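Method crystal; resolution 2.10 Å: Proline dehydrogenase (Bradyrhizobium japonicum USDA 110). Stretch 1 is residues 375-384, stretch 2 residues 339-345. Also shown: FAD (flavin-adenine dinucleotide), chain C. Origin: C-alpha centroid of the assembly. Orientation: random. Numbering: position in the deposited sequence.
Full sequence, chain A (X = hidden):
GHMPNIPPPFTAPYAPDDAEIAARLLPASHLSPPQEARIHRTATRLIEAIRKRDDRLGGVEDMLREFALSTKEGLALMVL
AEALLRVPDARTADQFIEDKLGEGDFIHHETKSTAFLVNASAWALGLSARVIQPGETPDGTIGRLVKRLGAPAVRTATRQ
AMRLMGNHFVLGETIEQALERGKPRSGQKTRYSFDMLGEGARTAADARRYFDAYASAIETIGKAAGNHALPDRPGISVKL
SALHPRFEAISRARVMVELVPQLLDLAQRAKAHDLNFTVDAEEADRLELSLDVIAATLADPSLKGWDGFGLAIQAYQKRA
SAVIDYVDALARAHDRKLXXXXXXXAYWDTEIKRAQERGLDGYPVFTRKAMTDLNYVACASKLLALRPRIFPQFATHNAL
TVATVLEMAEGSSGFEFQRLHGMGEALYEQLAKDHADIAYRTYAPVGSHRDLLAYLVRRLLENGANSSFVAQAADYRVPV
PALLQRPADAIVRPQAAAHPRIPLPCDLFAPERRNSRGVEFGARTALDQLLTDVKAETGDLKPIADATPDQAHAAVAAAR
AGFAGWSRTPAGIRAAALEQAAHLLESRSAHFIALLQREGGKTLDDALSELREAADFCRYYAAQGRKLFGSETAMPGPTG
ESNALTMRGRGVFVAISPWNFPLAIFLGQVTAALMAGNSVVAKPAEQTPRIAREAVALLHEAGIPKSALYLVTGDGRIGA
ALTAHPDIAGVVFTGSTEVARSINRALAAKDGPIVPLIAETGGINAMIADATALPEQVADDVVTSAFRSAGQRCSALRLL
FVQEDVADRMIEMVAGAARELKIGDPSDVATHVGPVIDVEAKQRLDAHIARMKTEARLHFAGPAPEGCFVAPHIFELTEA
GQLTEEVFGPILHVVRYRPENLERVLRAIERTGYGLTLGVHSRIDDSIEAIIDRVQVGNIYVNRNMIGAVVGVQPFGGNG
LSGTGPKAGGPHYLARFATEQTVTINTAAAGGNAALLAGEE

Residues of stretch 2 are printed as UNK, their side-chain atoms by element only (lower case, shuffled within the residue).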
# COMPACT_ATOMS: atom_id res chain seq x y z
N ASN A 375 1.43 -37.99 12.34
CA ASN A 375 0.83 -38.79 13.40
C ASN A 375 0.52 -40.21 12.92
O ASN A 375 0.59 -41.16 13.71
CB ASN A 375 -0.44 -38.12 13.96
CG ASN A 375 -0.75 -38.58 15.37
OD1 ASN A 375 0.11 -38.57 16.24
ND2 ASN A 375 -1.99 -39.00 15.61
N TYR A 376 0.20 -40.35 11.64
CA TYR A 376 -0.09 -41.68 11.09
C TYR A 376 1.16 -42.57 11.16
O TYR A 376 1.09 -43.72 11.60
CB TYR A 376 -0.60 -41.59 9.65
CG TYR A 376 -1.06 -42.91 9.08
CD1 TYR A 376 -2.42 -43.23 9.00
CD2 TYR A 376 -0.14 -43.86 8.62
CE1 TYR A 376 -2.85 -44.45 8.47
CE2 TYR A 376 -0.55 -45.07 8.10
CZ TYR A 376 -1.90 -45.36 8.02
OH TYR A 376 -2.30 -46.58 7.49
N VAL A 377 2.30 -42.04 10.73
CA VAL A 377 3.53 -42.82 10.77
C VAL A 377 3.93 -43.12 12.21
O VAL A 377 4.34 -44.23 12.53
CB VAL A 377 4.67 -42.13 9.99
CG1 VAL A 377 6.02 -42.75 10.34
CG2 VAL A 377 4.39 -42.22 8.49
N ALA A 378 3.78 -42.13 13.09
CA ALA A 378 4.05 -42.34 14.51
C ALA A 378 3.16 -43.44 15.09
O ALA A 378 3.63 -44.29 15.85
CB ALA A 378 3.89 -41.04 15.28
N CYS A 379 1.88 -43.43 14.73
CA CYS A 379 0.94 -44.45 15.21
C CYS A 379 1.25 -45.82 14.61
O CYS A 379 1.06 -46.85 15.26
CB CYS A 379 -0.51 -44.05 14.91
SG CYS A 379 -1.15 -42.70 15.96
N ALA A 380 1.71 -45.82 13.37
CA ALA A 380 2.05 -47.07 12.69
C ALA A 380 3.22 -47.72 13.42
O ALA A 380 3.23 -48.93 13.67
CB ALA A 380 2.42 -46.80 11.24
N SER A 381 4.21 -46.90 13.78
CA SER A 381 5.37 -47.40 14.51
C SER A 381 4.91 -48.04 15.82
O SER A 381 5.36 -49.12 16.19
CB SER A 381 6.33 -46.24 14.78
OG SER A 381 7.45 -46.67 15.54
N LYS A 382 4.01 -47.35 16.50
CA LYS A 382 3.45 -47.84 17.76
C LYS A 382 2.78 -49.20 17.57
O LYS A 382 3.03 -50.13 18.33
CB LYS A 382 2.44 -46.82 18.28
CG LYS A 382 2.13 -46.88 19.76
CD LYS A 382 1.30 -45.65 20.14
CE LYS A 382 0.69 -45.79 21.52
NZ LYS A 382 1.73 -45.83 22.58
N LEU A 383 1.92 -49.31 16.56
CA LEU A 383 1.20 -50.55 16.33
C LEU A 383 2.13 -51.71 15.96
O LEU A 383 1.92 -52.84 16.39
CB LEU A 383 0.13 -50.37 15.25
CG LEU A 383 -1.14 -49.66 15.72
CD1 LEU A 383 -1.94 -49.16 14.51
CD2 LEU A 383 -1.99 -50.58 16.60
N LEU A 384 3.16 -51.42 15.17
CA LEU A 384 4.08 -52.46 14.74
C LEU A 384 4.77 -53.11 15.94
O LEU A 384 5.04 -54.31 15.94
CB LEU A 384 5.12 -51.91 13.76
CG LEU A 384 4.60 -51.62 12.35
CD1 LEU A 384 5.61 -50.82 11.55
CD2 LEU A 384 4.22 -52.92 11.62
N UNK A 339 -7.16 -57.50 15.37
CA UNK A 339 -6.73 -56.90 14.12
C UNK A 339 -7.19 -55.45 14.13
O UNK A 339 -8.38 -55.16 14.28
s UNK A 339 -7.62 -60.25 11.72
c UNK A 339 -7.28 -57.70 12.93
c UNK A 339 -6.83 -59.77 10.17
c UNK A 339 -6.78 -59.15 12.89
N UNK A 340 -6.23 -54.54 14.01
CA UNK A 340 -6.49 -53.12 14.22
C UNK A 340 -6.15 -52.31 12.98
O UNK A 340 -5.01 -52.29 12.53
c UNK A 340 -5.67 -52.60 15.40
c UNK A 340 -5.96 -53.44 16.64
c UNK A 340 -5.95 -51.13 15.64
N UNK A 341 -7.16 -51.64 12.43
CA UNK A 341 -6.99 -50.84 11.23
C UNK A 341 -6.61 -49.40 11.55
O UNK A 341 -7.34 -48.71 12.26
n UNK A 341 -10.26 -50.81 8.16
c UNK A 341 -9.44 -49.66 8.50
n UNK A 341 -12.22 -49.78 8.74
c UNK A 341 -8.10 -50.07 9.08
c UNK A 341 -11.58 -50.84 8.28
n UNK A 341 -12.25 -51.93 7.94
c UNK A 341 -8.26 -50.84 10.39
N UNK A 342 -5.49 -48.95 11.01
CA UNK A 342 -5.08 -47.56 11.16
C UNK A 342 -5.42 -46.80 9.89
O UNK A 342 -5.01 -47.19 8.79
c UNK A 342 -3.58 -47.46 11.46
c UNK A 342 -1.55 -46.02 11.79
c UNK A 342 -3.08 -46.07 11.83
c UNK A 342 -3.61 -45.64 13.21
N UNK A 343 -6.17 -45.72 10.04
CA UNK A 343 -6.55 -44.87 8.92
C UNK A 343 -6.22 -43.44 9.30
O UNK A 343 -5.96 -43.14 10.47
c UNK A 343 -8.82 -44.21 9.79
c UNK A 343 -8.55 -46.38 8.52
c UNK A 343 -8.07 -44.93 8.66
N UNK A 344 -6.24 -42.55 8.33
CA UNK A 344 -6.09 -41.14 8.65
C UNK A 344 -7.42 -40.58 9.16
O UNK A 344 -7.51 -40.19 10.33
c UNK A 344 -5.50 -40.37 7.46
c UNK A 344 -2.02 -40.82 5.76
c UNK A 344 -4.04 -40.77 7.23
c UNK A 344 -3.41 -40.20 5.95
n UNK A 344 -1.33 -40.33 4.54
N UNK A 345 -8.46 -40.59 8.33
CA UNK A 345 -9.77 -40.16 8.81
C UNK A 345 -10.67 -39.57 7.74
O UNK A 345 -10.23 -38.77 6.92
PA FAD C . -3.92 -38.95 1.84
O1A FAD C . -4.16 -38.03 0.50
O2A FAD C . -2.50 -39.17 2.13
O5B FAD C . -4.58 -38.18 3.11
C5B FAD C . -5.91 -37.76 3.01
C4B FAD C . -6.43 -37.35 4.39
O4B FAD C . -5.53 -36.56 5.33
C3B FAD C . -7.77 -37.23 4.80
O3B FAD C . -8.69 -38.25 4.44
C2B FAD C . -7.68 -36.72 6.21
O2B FAD C . -7.89 -37.66 7.25
C1B FAD C . -6.40 -35.97 6.28
N9A FAD C . -6.43 -34.54 6.00
C8A FAD C . -6.76 -33.90 4.81
N7A FAD C . -6.60 -32.56 5.00
C5A FAD C . -6.16 -32.37 6.33
C6A FAD C . -5.81 -31.13 7.12
N6A FAD C . -5.92 -29.81 6.51
N1A FAD C . -5.41 -31.23 8.37
C2A FAD C . -5.28 -32.50 8.97
N3A FAD C . -5.62 -33.68 8.22
C4A FAD C . -6.04 -33.58 6.92
N1 FAD C . -11.70 -43.31 7.95
C2 FAD C . -12.46 -43.15 9.08
O2 FAD C . -12.61 -41.90 9.64
N3 FAD C . -13.12 -44.29 9.66
C4 FAD C . -13.00 -45.52 9.09
O4 FAD C . -13.59 -46.64 9.69
C4X FAD C . -12.21 -45.69 7.90
N5 FAD C . -12.06 -47.03 7.26
C5X FAD C . -11.28 -47.17 6.09
C6 FAD C . -11.14 -48.50 5.46
C7 FAD C . -10.36 -48.64 4.29
C7M FAD C . -10.25 -50.00 3.64
C8 FAD C . -9.68 -47.46 3.70
C8M FAD C . -8.83 -47.58 2.43
C9 FAD C . -9.81 -46.20 4.31
C9A FAD C . -10.63 -46.04 5.52
N10 FAD C . -10.78 -44.73 6.16
C10 FAD C . -11.57 -44.59 7.35
C1' FAD C . -9.98 -43.54 5.71
C2' FAD C . -10.66 -42.61 4.67
O2' FAD C . -11.77 -43.28 4.07
C3' FAD C . -9.61 -42.16 3.64
O3' FAD C . -9.35 -43.20 2.72
C4' FAD C . -8.25 -41.72 4.31
O4' FAD C . -8.33 -40.87 5.40
C5' FAD C . -7.22 -41.23 3.26
O5' FAD C . -5.88 -41.35 3.71
P FAD C . -4.71 -41.62 2.56
O1P FAD C . -3.24 -41.87 3.31
O2P FAD C . -5.10 -42.76 1.72
O3P FAD C . -4.74 -40.32 1.57

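Position 339 carries three carbons and one sulfur in an unbranched chain, with the sulfur between the second and the last carbon. This thioether is Met339. Its side chain does not reach the helix and takes no part in the contact.

At position 340 there are three carbons, the first carrying the other two, packed against Leu383; the all-carbon fork at CB is valine. In Val340, CG1 lies 4.1 Å from CD2 of Leu383.

Position 341 has three carbons and a nitrogen leading to a carbon that bears two further nitrogens, and touches nothing on the helix. This guanidinium makes it Arg341. One face of the group is covered by C6 of FAD, and NH1 comes within 3.1 Å of FAD N5.

Four carbons, forked at the second, occupy position 342. The CA-to-CB bond points toward the helix, and the side chain fits against Tyr376, Cys379, Ala380 and Leu383; the fork one carbon beyond CB is that of leucine. In Leu342, CD2 sits 3.7 Å from the centroid of the Tyr376 ring, almost on its normal, and 3.8 Å from CB of Cys379, while CB lies 3.9 Å from CD1 of Leu383.

Position 343 again has three carbons forked at CB, and is Val343. Its CG2 approaches FAD N1 at 3.5 Å.

At position 344, four carbons in a row end in a nitrogen, and the chain runs past the Tyr376 ring. This is Lys344. Its CG is 3.4 Å from CD1 of Tyr376, and its extended chain carries NZ to the cofactor phosphates, where it donates hydrogen bonds to FAD O2A at 2.9 Å and, weakly, to FAD O1P at 2.7 Å.

Position 345 has no side-chain atoms. Its backbone angles, 152/137, would jam a CB against the preceding carbonyl oxygen, which calls for Gly345. Its N donates to FAD O4' at 2.9 Å, and its O accepts from FAD O2B at 2.6 Å.

The strand and helix run nearly antiparallel, and the alternation of the strand turns the CA-to-CB bonds of Val340 and Leu342 toward the helix and those of Arg341 and Val343 away from it, and the latter two side chains lie close to the flavin. Tyr376 anchors one end: its ring lies between Leu342 and Lys344, and its OH donates a hydrogen bond to O of Leu342 at 3.1 Å. The remaining contact is largely apolar packing, centred on Leu342 and extended by Leu383 to Val340.

Stretch 2, residues 339-345: MVRLVKG
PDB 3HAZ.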